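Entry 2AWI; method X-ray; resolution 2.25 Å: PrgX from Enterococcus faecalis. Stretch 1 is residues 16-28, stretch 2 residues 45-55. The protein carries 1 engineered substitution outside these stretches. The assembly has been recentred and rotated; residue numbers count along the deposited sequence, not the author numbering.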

# COMPACT_ATOMS: atom_id res chain seq x y z
N ASN A 16 37.24 16.85 -38.53
CA ASN A 16 38.50 17.39 -39.02
C ASN A 16 39.35 16.43 -39.85
O ASN A 16 40.56 16.60 -39.92
N TYR A 17 38.72 15.44 -40.47
CA TYR A 17 39.45 14.50 -41.31
C TYR A 17 39.54 15.04 -42.74
O TYR A 17 38.65 15.75 -43.20
N HIS A 18 40.62 14.70 -43.43
CA HIS A 18 40.79 15.12 -44.81
C HIS A 18 40.37 13.95 -45.68
O HIS A 18 40.30 12.81 -45.21
N GLN A 19 40.10 14.22 -46.95
CA GLN A 19 39.68 13.17 -47.86
C GLN A 19 40.62 11.98 -47.90
O GLN A 19 40.16 10.83 -47.97
N ILE A 20 41.93 12.24 -47.83
CA ILE A 20 42.95 11.18 -47.85
C ILE A 20 42.76 10.19 -46.71
O ILE A 20 42.95 8.98 -46.90
N ASP A 21 42.40 10.69 -45.53
CA ASP A 21 42.22 9.83 -44.37
C ASP A 21 41.10 8.82 -44.56
O ASP A 21 41.06 7.80 -43.88
N LEU A 22 40.20 9.11 -45.49
CA LEU A 22 39.07 8.24 -45.77
C LEU A 22 39.30 7.26 -46.92
O LEU A 22 39.05 6.07 -46.78
N TYR A 23 39.78 7.77 -48.05
CA TYR A 23 39.97 6.91 -49.22
C TYR A 23 41.30 6.18 -49.37
O TYR A 23 41.37 5.19 -50.11
N SER A 24 42.35 6.62 -48.69
CA SER A 24 43.63 5.95 -48.89
C SER A 24 43.54 4.47 -48.54
O SER A 24 43.13 4.11 -47.43
N GLY A 25 43.89 3.63 -49.51
CA GLY A 25 43.84 2.19 -49.31
C GLY A 25 42.50 1.60 -49.68
O GLY A 25 42.35 0.38 -49.71
N ILE A 26 41.53 2.45 -49.98
CA ILE A 26 40.20 1.98 -50.34
C ILE A 26 39.78 2.34 -51.76
O ILE A 26 39.24 1.51 -52.48
N MSE A 27 40.02 3.59 -52.16
CA MSE A 27 39.66 4.03 -53.51
C MSE A 27 40.46 5.27 -53.89
O MSE A 27 40.99 5.96 -53.02
N SER A 28 40.53 5.55 -55.18
CA SER A 28 41.28 6.70 -55.68
C SER A 28 40.69 8.00 -55.19
O SER A 28 39.52 8.07 -54.81
N GLU A 45 30.54 -2.61 -48.23
CA GLU A 45 31.84 -2.79 -47.61
C GLU A 45 32.58 -1.46 -47.51
O GLU A 45 33.19 -1.16 -46.48
N GLU A 46 32.54 -0.67 -48.59
CA GLU A 46 33.21 0.63 -48.60
C GLU A 46 32.66 1.52 -47.50
O GLU A 46 33.43 2.13 -46.75
N LEU A 47 31.34 1.59 -47.39
CA LEU A 47 30.72 2.42 -46.37
C LEU A 47 31.12 1.92 -44.98
O LEU A 47 31.39 2.71 -44.08
N SER A 48 31.17 0.60 -44.82
CA SER A 48 31.57 0.03 -43.54
C SER A 48 33.02 0.44 -43.23
O SER A 48 33.36 0.72 -42.09
N LYS A 49 33.85 0.48 -44.26
CA LYS A 49 35.24 0.89 -44.09
C LYS A 49 35.34 2.37 -43.74
O LYS A 49 36.05 2.75 -42.80
N PHE A 50 34.63 3.23 -44.47
CA PHE A 50 34.68 4.65 -44.17
C PHE A 50 34.14 4.87 -42.76
O PHE A 50 34.64 5.70 -42.00
N SER A 51 33.10 4.11 -42.43
CA SER A 51 32.46 4.18 -41.13
C SER A 51 33.47 3.94 -40.01
O SER A 51 33.49 4.66 -39.01
N GLU A 52 34.30 2.91 -40.17
CA GLU A 52 35.30 2.60 -39.17
C GLU A 52 36.35 3.71 -39.09
O GLU A 52 36.88 4.01 -38.02
N ARG A 53 36.64 4.31 -40.25
CA ARG A 53 37.61 5.40 -40.33
C ARG A 53 37.09 6.61 -39.54
O ARG A 53 37.81 7.19 -38.75
N LEU A 54 35.83 6.97 -39.78
CA LEU A 54 35.22 8.11 -39.09
C LEU A 54 34.98 7.84 -37.60
O LEU A 54 34.90 8.77 -36.80
N GLY A 55 34.86 6.56 -37.22
CA GLY A 55 34.61 6.24 -35.83
C GLY A 55 33.15 6.42 -35.45
O GLY A 55 32.80 6.42 -34.27

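The two stretches bury 611 Å² between them, both sides summed. Helix 19-23 and helix 45-54 run at 130° between their N-to-C directions, with axes 9.6 Å apart at closest approach. The backbones come nearest at Leu-22 and Phe-50, whose CA atoms lie 5.9 Å apart.

Leu-22 and Phe-50 both send CA-to-CB sideways, yet their side chains end nearer the partner stretch. Leu-22 (chi1 m, chi2 m) places its CD1 3.7 Å from Phe-50 CB and 3.9 Å from CD2 of Leu-54 (m, t), so one methyl bridges neighbouring turns of the second helix. Tyr-17, chi1 m and pointing toward that helix, extends the apolar patch: its CD2 lies 4.0 Å from Leu-54 CD2. At the other end Ile-26 (m, t) points in; its CD1 lies 3.6 Å from Lys-49 CB and 3.9 Å from Phe-50 CE1.

Two groups meet the ring of Phe-50, chi1 m, at its edge. Leu-22 O lies near the ring plane, 3.3 Å from Phe-50 CE1, while the CE methyl of Met-27, a selenomethionine, sits 3.4 Å from Phe-50 CZ. Met-27 (p, t, p) puts its SE 5.2 Å from the ring centroid and 84° off the normal, which confirms the edge approach. The same CE lies 3.3 Å from OE2 of Glu-46, an oxygen hydrogen-bonded elsewhere in the structure.

Arg-53 (chi1 m, chi2 m) points toward stretch 1 and contributes 96 Å² of covered surface. Its guanidinium reaches backbone carbonyls: Arg-53 NH2 is 2.9 Å from Ser-24 O, which lies near the guanidinium plane, and NE of Arg-53 is 3.5 Å from Asp-21 O. Whether these are hydrogen bonds the geometry leaves open. Leu-22 O lies over one face of the group, and Ile-26 CD1 comes within 3.1 Å of Arg-53 NH1.

Two waters supply the well-defined polar links across the stretches, both through the Tyr-17 hydroxyl. Water 1 is 3.2 Å from Tyr-17 OH and donates to Arg-53 O at 2.8 Å; water 2 is 2.9 Å from Tyr-17 OH and donates to Leu-54 O at 2.6 Å. They thus tie the phenol to carbonyls at the end of the second helix.

Three polar contacts stay within one stretch. Lys-49 NZ forms a salt bridge with Glu-45 OE2 at 3.1 Å, although Glu-45 is poorly ordered. Ser-24 OG donates to Ile-20 O at 2.9 Å, and His-18 N donates to Asp-21 OD2 at 3.1 Å.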

# COMPACT_ATOMS: atom_id res chain seq x y z
CB ASN A 16 39.34 17.90 -37.85
CG ASN A 16 39.34 19.41 -37.76
OD1 ASN A 16 38.31 20.02 -37.48
ND2 ASN A 16 40.50 20.01 -38.00
CB TYR A 17 38.76 13.13 -41.34
CG TYR A 17 38.89 12.30 -40.08
CD1 TYR A 17 40.14 12.00 -39.54
CD2 TYR A 17 37.76 11.81 -39.43
CE1 TYR A 17 40.26 11.21 -38.39
CE2 TYR A 17 37.87 11.02 -38.28
CZ TYR A 17 39.12 10.73 -37.76
OH TYR A 17 39.23 9.96 -36.63
CB HIS A 18 42.24 15.50 -45.08
CG HIS A 18 42.70 16.72 -44.34
ND1 HIS A 18 42.09 17.95 -44.47
CD2 HIS A 18 43.69 16.89 -43.43
CE1 HIS A 18 42.68 18.82 -43.68
NE2 HIS A 18 43.66 18.21 -43.04
CB GLN A 19 39.46 13.75 -49.26
CG GLN A 19 38.41 14.87 -49.26
CD GLN A 19 38.04 15.35 -50.66
OE1 GLN A 19 37.48 14.61 -51.46
NE2 GLN A 19 38.36 16.61 -50.95
CB ILE A 20 44.39 11.75 -47.68
CG1 ILE A 20 44.32 13.20 -47.20
CG2 ILE A 20 45.19 11.60 -48.98
CD1 ILE A 20 45.64 13.75 -46.77
CB ASP A 21 41.94 10.67 -43.12
CG ASP A 21 43.11 11.58 -42.76
OD1 ASP A 21 44.25 11.08 -42.63
OD2 ASP A 21 42.88 12.80 -42.59
CB LEU A 22 37.82 9.07 -46.10
CG LEU A 22 36.90 9.51 -44.95
CD1 LEU A 22 36.11 8.31 -44.46
CD2 LEU A 22 37.72 10.14 -43.83
CB TYR A 23 39.69 7.68 -50.52
CG TYR A 23 40.74 8.71 -50.89
CD1 TYR A 23 40.55 10.07 -50.63
CD2 TYR A 23 41.94 8.33 -51.51
CE1 TYR A 23 41.51 11.02 -50.97
CE2 TYR A 23 42.91 9.27 -51.86
CZ TYR A 23 42.69 10.61 -51.59
OH TYR A 23 43.64 11.54 -51.95
CB SER A 24 44.77 6.64 -48.11
OG SER A 24 44.56 6.57 -46.69
CB ILE A 26 39.15 2.52 -49.34
CG1 ILE A 26 39.55 2.11 -47.91
CG2 ILE A 26 37.78 1.97 -49.69
CD1 ILE A 26 38.61 2.62 -46.82
CB MSE A 27 38.16 4.32 -53.62
CG MSE A 27 37.63 5.39 -52.66
SE MSE A 27 35.73 5.76 -52.96
CE MSE A 27 35.01 4.04 -52.37
CB SER A 28 41.29 6.70 -57.21
OG SER A 28 40.03 7.09 -57.73
CB GLU A 45 32.68 -3.80 -48.40
CG GLU A 45 34.09 -3.99 -47.83
CD GLU A 45 34.87 -5.10 -48.51
OE1 GLU A 45 34.46 -6.27 -48.41
OE2 GLU A 45 35.90 -4.79 -49.16
CB GLU A 46 33.02 1.31 -49.96
CG GLU A 46 33.60 0.53 -51.12
CD GLU A 46 33.23 1.10 -52.48
OE1 GLU A 46 32.10 1.61 -52.63
OE2 GLU A 46 34.06 1.03 -53.41
CB LEU A 47 29.20 2.41 -46.52
CG LEU A 47 28.39 3.17 -45.46
CD1 LEU A 47 28.89 4.61 -45.34
CD2 LEU A 47 26.92 3.15 -45.85
CB SER A 48 31.43 -1.50 -43.58
OG SER A 48 31.79 -2.08 -42.34
CB LYS A 49 36.05 0.61 -45.36
CG LYS A 49 36.51 -0.84 -45.48
CD LYS A 49 37.25 -1.08 -46.78
CE LYS A 49 37.62 -2.55 -46.94
NZ LYS A 49 38.15 -2.85 -48.30
CB PHE A 50 33.85 5.45 -45.17
CG PHE A 50 34.35 5.36 -46.59
CD1 PHE A 50 35.71 5.32 -46.87
CD2 PHE A 50 33.45 5.36 -47.65
CE1 PHE A 50 36.17 5.30 -48.18
CE2 PHE A 50 33.90 5.34 -48.96
CZ PHE A 50 35.26 5.31 -49.23
CB SER A 51 31.34 3.15 -41.04
OG SER A 51 30.85 3.06 -39.72
CB GLU A 52 35.99 1.27 -39.47
CG GLU A 52 37.01 0.88 -38.41
CD GLU A 52 37.73 -0.41 -38.72
OE1 GLU A 52 38.56 -0.83 -37.88
OE2 GLU A 52 37.49 -1.00 -39.79
CB ARG A 53 37.83 5.82 -41.78
CG ARG A 53 38.58 4.83 -42.66
CD ARG A 53 39.99 4.60 -42.14
NE ARG A 53 40.93 4.37 -43.23
CZ ARG A 53 40.85 3.36 -44.08
NH1 ARG A 53 39.87 2.47 -43.98
NH2 ARG A 53 41.76 3.23 -45.05
CB LEU A 54 33.90 8.49 -39.75
CG LEU A 54 33.95 8.87 -41.24
CD1 LEU A 54 32.53 8.92 -41.79
CD2 LEU A 54 34.66 10.21 -41.41
O HOH W 1 40.37 7.20 -37.73
O HOH W 2 36.82 9.51 -35.15